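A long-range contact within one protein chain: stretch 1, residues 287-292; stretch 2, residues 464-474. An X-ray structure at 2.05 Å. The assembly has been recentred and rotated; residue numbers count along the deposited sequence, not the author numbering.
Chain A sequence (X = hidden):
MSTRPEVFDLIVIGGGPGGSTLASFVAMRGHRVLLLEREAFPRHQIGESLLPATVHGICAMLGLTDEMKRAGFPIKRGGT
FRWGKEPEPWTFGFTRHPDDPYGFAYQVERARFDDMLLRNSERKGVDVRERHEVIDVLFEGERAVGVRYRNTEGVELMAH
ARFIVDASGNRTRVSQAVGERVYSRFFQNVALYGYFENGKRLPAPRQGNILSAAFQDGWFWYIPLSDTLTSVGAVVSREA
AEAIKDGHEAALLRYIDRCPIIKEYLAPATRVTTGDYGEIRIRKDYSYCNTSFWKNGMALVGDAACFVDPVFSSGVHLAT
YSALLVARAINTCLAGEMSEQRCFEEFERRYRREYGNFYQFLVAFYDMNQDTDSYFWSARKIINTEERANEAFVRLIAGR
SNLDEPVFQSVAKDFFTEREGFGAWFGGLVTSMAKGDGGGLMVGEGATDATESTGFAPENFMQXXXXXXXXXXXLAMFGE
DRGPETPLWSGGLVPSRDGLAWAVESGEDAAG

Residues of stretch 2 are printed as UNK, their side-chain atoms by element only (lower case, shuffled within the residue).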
# COMPACT_ATOMS: atom_id res chain seq x y z
N SER A 287 -7.74 6.30 0.77
CA SER A 287 -6.95 6.56 2.00
C SER A 287 -7.82 6.45 3.26
O SER A 287 -8.76 7.20 3.41
CB SER A 287 -6.27 7.92 1.97
OG SER A 287 -5.34 8.03 3.05
N TYR A 288 -7.48 5.52 4.14
CA TYR A 288 -8.34 5.21 5.30
C TYR A 288 -7.60 4.35 6.30
O TYR A 288 -6.56 3.77 5.98
CB TYR A 288 -9.64 4.50 4.87
CG TYR A 288 -9.39 3.30 4.00
CD1 TYR A 288 -8.91 2.11 4.54
CD2 TYR A 288 -9.61 3.36 2.62
CE1 TYR A 288 -8.66 1.00 3.74
CE2 TYR A 288 -9.36 2.25 1.81
CZ TYR A 288 -8.87 1.08 2.38
OH TYR A 288 -8.60 -0.02 1.60
N CYS A 289 -8.15 4.26 7.50
CA CYS A 289 -7.66 3.35 8.52
C CYS A 289 -8.88 2.83 9.26
O CYS A 289 -9.88 3.53 9.39
CB CYS A 289 -6.69 4.06 9.47
SG CYS A 289 -5.80 2.98 10.64
N ASN A 290 -8.80 1.59 9.74
CA ASN A 290 -9.87 1.01 10.53
C ASN A 290 -9.69 1.28 12.02
O ASN A 290 -8.57 1.40 12.51
CB ASN A 290 -9.99 -0.48 10.24
CG ASN A 290 -10.93 -0.77 9.09
OD1 ASN A 290 -12.10 -1.08 9.30
ND2 ASN A 290 -10.44 -0.65 7.84
N THR A 291 -10.81 1.40 12.75
CA THR A 291 -10.77 1.62 14.21
C THR A 291 -10.19 0.44 14.98
O THR A 291 -9.78 0.58 16.14
CB THR A 291 -12.16 1.97 14.80
OG1 THR A 291 -13.12 1.01 14.37
CG2 THR A 291 -12.61 3.36 14.33
N SER A 292 -10.15 -0.72 14.33
CA SER A 292 -9.58 -1.93 14.92
C SER A 292 -9.10 -2.85 13.81
O SER A 292 -9.71 -2.89 12.74
CB SER A 292 -10.63 -2.67 15.77
OG SER A 292 -10.03 -3.76 16.47
N UNK A 464 -5.77 15.01 9.22
CA UNK A 464 -6.86 14.57 8.34
C UNK A 464 -7.73 13.48 8.96
O UNK A 464 -8.72 13.06 8.35
N UNK A 465 -7.36 13.05 10.17
CA UNK A 465 -8.12 12.02 10.89
C UNK A 465 -8.88 12.51 12.12
O UNK A 465 -8.43 13.41 12.84
c UNK A 465 -5.88 9.51 9.72
c UNK A 465 -8.21 9.02 9.96
c UNK A 465 -8.10 8.00 9.01
c UNK A 465 -7.22 10.86 11.33
c UNK A 465 -5.76 8.49 8.78
c UNK A 465 -6.87 7.75 8.41
c UNK A 465 -7.10 9.78 10.32
N UNK A 466 -10.03 11.88 12.33
CA UNK A 466 -10.87 12.02 13.52
C UNK A 466 -10.06 11.70 14.80
O UNK A 466 -8.94 11.20 14.71
o UNK A 466 -13.10 11.46 14.30
c UNK A 466 -11.67 9.64 13.61
c UNK A 466 -12.08 11.09 13.37
N UNK A 467 -10.61 11.97 15.99
CA UNK A 467 -9.86 11.77 17.25
C UNK A 467 -9.55 10.31 17.57
O UNK A 467 -8.50 10.00 18.17
c UNK A 467 -10.59 12.38 18.45
c UNK A 467 -11.78 11.26 20.40
n UNK A 467 -12.74 10.21 20.77
c UNK A 467 -11.82 11.58 18.90
c UNK A 467 -12.42 8.95 21.04
n UNK A 467 -11.15 8.54 21.02
n UNK A 467 -13.37 8.08 21.36
N UNK A 468 -10.48 9.42 17.21
CA UNK A 468 -10.38 7.99 17.52
C UNK A 468 -9.16 7.36 16.83
O UNK A 468 -8.37 6.70 17.49
o UNK A 468 -13.25 4.05 18.22
c UNK A 468 -13.05 5.09 17.55
o UNK A 468 -13.93 5.59 16.81
c UNK A 468 -11.68 5.77 17.66
c UNK A 468 -11.67 7.24 17.17
N UNK A 469 -9.02 7.57 15.52
CA UNK A 469 -7.82 7.10 14.82
C UNK A 469 -6.55 7.76 15.39
O UNK A 469 -5.55 7.09 15.63
c UNK A 469 -7.93 7.32 13.30
c UNK A 469 -9.12 6.53 12.73
c UNK A 469 -8.99 4.99 12.82
c UNK A 469 -6.60 6.98 12.60
N UNK A 470 -6.60 9.07 15.63
CA UNK A 470 -5.43 9.80 16.13
C UNK A 470 -4.94 9.22 17.46
O UNK A 470 -3.73 9.04 17.66
o UNK A 470 -6.32 11.82 15.06
c UNK A 470 -5.70 11.33 16.26
c UNK A 470 -4.40 12.08 16.48
N UNK A 471 -5.88 8.93 18.36
CA UNK A 471 -5.54 8.39 19.67
C UNK A 471 -4.93 7.00 19.60
O UNK A 471 -3.90 6.74 20.22
o UNK A 471 -5.13 9.43 22.88
c UNK A 471 -6.93 9.76 21.32
c UNK A 471 -6.75 8.42 20.62
o UNK A 471 -5.24 11.38 21.87
c UNK A 471 -5.68 10.22 22.08
N UNK A 472 -5.56 6.12 18.81
CA UNK A 472 -5.01 4.78 18.53
C UNK A 472 -3.60 4.86 17.97
O UNK A 472 -2.72 4.10 18.37
c UNK A 472 -7.16 2.54 19.17
c UNK A 472 -7.28 3.66 18.14
c UNK A 472 -5.90 4.01 17.57
c UNK A 472 -8.26 3.31 17.03
N UNK A 473 -3.39 5.78 17.03
CA UNK A 473 -2.08 5.94 16.42
C UNK A 473 -1.08 6.49 17.43
O UNK A 473 0.07 6.07 17.44
o UNK A 473 -2.71 3.85 13.54
c UNK A 473 -2.14 4.94 13.49
c UNK A 473 -2.14 6.84 15.18
n UNK A 473 -0.88 5.08 13.04
c UNK A 473 -2.84 6.19 13.96
N UNK A 474 -1.52 7.42 18.28
CA UNK A 474 -0.64 7.99 19.30
C UNK A 474 -0.19 6.91 20.27
O UNK A 474 0.99 6.80 20.55
n UNK A 474 1.06 11.27 21.93
n UNK A 474 0.03 9.40 22.19
c UNK A 474 0.88 10.25 22.75
c UNK A 474 0.30 11.07 20.80
c UNK A 474 -1.30 9.15 20.06
c UNK A 474 -0.35 9.89 20.96

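Position 464 carries no side-chain atoms, and its phi of 106° would jam a CB against the preceding carbonyl oxygen. The backbone alone calls for glycine: Gly464. Position 465 has one carbon followed by a ring of six carbons, whose edge meets Cys289, so it is Phe465. Its CA-to-CB bond points toward stretch 1, and CZ lies 3.8 Å from Cys289 CB and 3.8 Å from Cys289 N.

Position 466 shows one carbon carrying an oxygen and a carbon, touching nothing on stretch 1, the beta-branched pattern of threonine. Thr466 sits at the N-cap position, yet its side chain makes no capping bond. At 467, three carbons lead to a nitrogen and then a carbon bearing two more nitrogens, a guanidinium, exposed and out of reach of stretch 1: Arg467.

Position 468 has three carbons, the last carrying two oxygens, and one of these oxygens approaches Thr291 CG2. This is Glu468, with OE1 3.6 Å from Thr291 CG2, a plain packing contact at a methyl group. Position 469 has four carbons forked at the first, one arm two carbons long, its terminal carbon beside Asn290 O: Ile469. Its CA-to-CB bond points sideways, but with both chi angles at m the end of the side chain comes nearer, placing CD1 3.6 Å from Asn290 O and 4.2 Å from Cys289 CB.

Position 470 repeats the carbon with one oxygen and one carbon, and is out of reach of stretch 1. Thr470 turns its hydroxyl back along the helix, donating from OG1 to Thr466 O at 2.7 Å. Position 471, three carbons ending in two oxygens, exposed and likewise out of reach, is Glu471.

Position 472 has four carbons forked at the second, a terminal one against Thr291 O, hence Leu472; its CD1 packs 3.2 Å from Thr291 O. Position 473 has three carbons ending in one oxygen and one nitrogen, the oxygen near Cys289 SG: Gln473. OE1 lies 4.3 Å from Cys289 SG, while both polar ends are hydrogen-bonded elsewhere in the structure. Position 474, one carbon and a five-membered ring with two nitrogens, exposed and far from stretch 1, is His474.

The contact works by packing, burying 330 Å² without a hydrogen bond across it. Helix and strand cross at 72°, with axes 9.6 Å apart at closest approach. On the helix, 468, 469, 472 and 473 form the contacting face, while 467, 470, 471 and 474 stay clear; Phe465 joins from the loop before it. Phe465 and Ile469 both pack on Cys289 CB, and Ile469 extends the contact to Thr291.

Stretch 2 (464-474) GFTREITELQH
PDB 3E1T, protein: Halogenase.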